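PDB 2Z73: rhodopsin, which captures light through bound retinal, whose 11-cis to all-trans isomerization switches on G-protein signaling to phospholipase C in squid vision. Local coordinates for residues 74-79 and 124-129. Sequence-based numbering, arbitrary orientation.
Sequences INLAFS and MTMAMI
Leu76 and Thr125 bring the backbones nearest, their CA atoms 6.1 Å apart, where segments 74-79 and 124-129 run almost antiparallel with axes 9.7 Å from each other. Asn75 reaches across with its CG anti to the backbone N (chi1 -177°), and its ND2 lies 2.7 Å from Thr125 OG1; the N-H points well off the oxygen, at 117°, so the hydrogen bond is weak. Both polar groups are buried and find further partners: Asn75 OD1 accepts from Trp160 NE1 on helix 149-167, and Thr125 OG1 is also hydrogen-bonded to Met121 O one turn earlier in its own helix. A carboxamide, donor and acceptor at once, suits this site between two helices. Threonine suits its place because its two branches divide the work. With OG1 beside the backbone N of Thr125, CG2 of Thr125 stands anti to that N and packs 4.0 Å from Leu76 CB. An alanine in place of Thr125 would probably leave Asn75 ND2 without this oxygen and open a gap beside Leu76. Leu76 continues the apolar contact, its CD1 4.2 Å from Met126 CG and also touching the end of Ile129; the flexible methionine extends from there to Ile266 and Phe270 of helix 246-286. Polar on one flank and apolar on the other, the contact holds the buried link of class A receptors in which an asparagine of transmembrane helix 2 meets a tryptophan of helix 4, here joined by a helix 3 hydroxyl.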
loop_
_atom_site.group_PDB
_atom_site.type_symbol
_atom_site.label_atom_id
_atom_site.label_comp_id
_atom_site.label_asym_id
_atom_site.label_seq_id
_atom_site.Cartn_x
_atom_site.Cartn_y
_atom_site.Cartn_z
ATOM N N ILE A 74 -3.676 0.723 10.384
ATOM C CA ILE A 74 -2.472 1.108 11.084
ATOM C C ILE A 74 -1.296 0.330 10.512
ATOM O O ILE A 74 -0.256 0.905 10.182
ATOM C CB ILE A 74 -2.624 0.861 12.613
ATOM C CG1 ILE A 74 -3.634 1.867 13.186
ATOM C CG2 ILE A 74 -1.278 1.013 13.328
ATOM C CD1 ILE A 74 -4.038 1.612 14.616
ATOM N N ASN A 75 -1.473 -0.981 10.382
ATOM C CA ASN A 75 -0.428 -1.846 9.848
ATOM C C ASN A 75 0.026 -1.343 8.473
ATOM O O ASN A 75 1.224 -1.331 8.170
ATOM C CB ASN A 75 -0.936 -3.290 9.742
ATOM C CG ASN A 75 0.140 -4.243 9.258
ATOM O OD1 ASN A 75 1.111 -4.512 9.966
ATOM N ND2 ASN A 75 -0.021 -4.751 8.045
ATOM N N LEU A 76 -0.943 -0.932 7.654
ATOM C CA LEU A 76 -0.667 -0.415 6.316
ATOM C C LEU A 76 0.170 0.867 6.422
ATOM O O LEU A 76 1.136 1.059 5.681
ATOM C CB LEU A 76 -1.981 -0.091 5.607
ATOM C CG LEU A 76 -2.117 -0.325 4.105
ATOM C CD1 LEU A 76 -3.314 0.463 3.595
ATOM C CD2 LEU A 76 -0.859 0.106 3.363
ATOM N N ALA A 77 -0.210 1.747 7.345
ATOM C CA ALA A 77 0.501 3.000 7.534
ATOM C C ALA A 77 1.924 2.771 8.033
ATOM O O ALA A 77 2.833 3.509 7.657
ATOM C CB ALA A 77 -0.255 3.890 8.498
ATOM N N PHE A 78 2.121 1.767 8.884
ATOM C CA PHE A 78 3.461 1.481 9.401
ATOM C C PHE A 78 4.295 1.020 8.210
ATOM O O PHE A 78 5.457 1.406 8.048
ATOM C CB PHE A 78 3.422 0.359 10.445
ATOM C CG PHE A 78 4.770 0.014 11.013
ATOM C CD1 PHE A 78 5.166 0.500 12.249
ATOM C CD2 PHE A 78 5.670 -0.759 10.284
ATOM C CE1 PHE A 78 6.433 0.230 12.750
ATOM C CE2 PHE A 78 6.944 -1.034 10.782
ATOM C CZ PHE A 78 7.324 -0.539 12.012
ATOM N N SER A 79 3.675 0.186 7.386
ATOM C CA SER A 79 4.293 -0.341 6.198
ATOM C C SER A 79 4.734 0.796 5.291
ATOM O O SER A 79 5.899 0.889 4.902
ATOM C CB SER A 79 3.292 -1.229 5.455
ATOM O OG SER A 79 3.854 -1.803 4.293
ATOM N N MET A 124 -0.950 -7.104 0.798
ATOM C CA MET A 124 -1.501 -8.196 1.595
ATOM C C MET A 124 -2.341 -7.630 2.743
ATOM O O MET A 124 -3.341 -8.235 3.154
ATOM C CB MET A 124 -0.390 -9.089 2.143
ATOM C CG MET A 124 -0.907 -10.389 2.714
ATOM S SD MET A 124 -2.087 -11.212 1.609
ATOM C CE MET A 124 -1.011 -12.116 0.534
ATOM N N THR A 125 -1.940 -6.469 3.259
ATOM C CA THR A 125 -2.701 -5.854 4.330
ATOM C C THR A 125 -4.018 -5.452 3.696
ATOM O O THR A 125 -5.079 -5.663 4.274
ATOM C CB THR A 125 -2.019 -4.590 4.902
ATOM O OG1 THR A 125 -0.769 -4.944 5.492
ATOM C CG2 THR A 125 -2.895 -3.948 5.965
ATOM N N MET A 126 -3.944 -4.872 2.500
ATOM C CA MET A 126 -5.156 -4.471 1.801
ATOM C C MET A 126 -6.022 -5.715 1.599
ATOM O O MET A 126 -7.245 -5.654 1.715
ATOM C CB MET A 126 -4.822 -3.805 0.460
ATOM C CG MET A 126 -4.353 -2.360 0.600
ATOM S SD MET A 126 -3.977 -1.533 -0.972
ATOM C CE MET A 126 -2.429 -0.698 -0.591
ATOM N N ALA A 127 -5.381 -6.850 1.329
ATOM C CA ALA A 127 -6.118 -8.093 1.146
ATOM C C ALA A 127 -6.933 -8.375 2.417
ATOM O O ALA A 127 -8.132 -8.655 2.341
ATOM C CB ALA A 127 -5.153 -9.241 0.870
ATOM N N MET A 128 -6.283 -8.298 3.580
ATOM C CA MET A 128 -6.964 -8.532 4.848
ATOM C C MET A 128 -8.101 -7.533 5.019
ATOM O O MET A 128 -9.129 -7.833 5.641
ATOM C CB MET A 128 -6.003 -8.374 6.027
ATOM C CG MET A 128 -4.826 -9.312 6.007
ATOM S SD MET A 128 -5.353 -11.012 5.764
ATOM C CE MET A 128 -4.202 -11.509 4.499
ATOM N N ILE A 129 -7.914 -6.333 4.479
ATOM C CA ILE A 129 -8.937 -5.315 4.588
ATOM C C ILE A 129 -10.091 -5.659 3.664
ATOM O O ILE A 129 -11.253 -5.421 3.996
ATOM C CB ILE A 129 -8.407 -3.926 4.211
ATOM C CG1 ILE A 129 -7.302 -3.508 5.182
ATOM C CG2 ILE A 129 -9.553 -2.911 4.246
ATOM C CD1 ILE A 129 -6.638 -2.177 4.835
#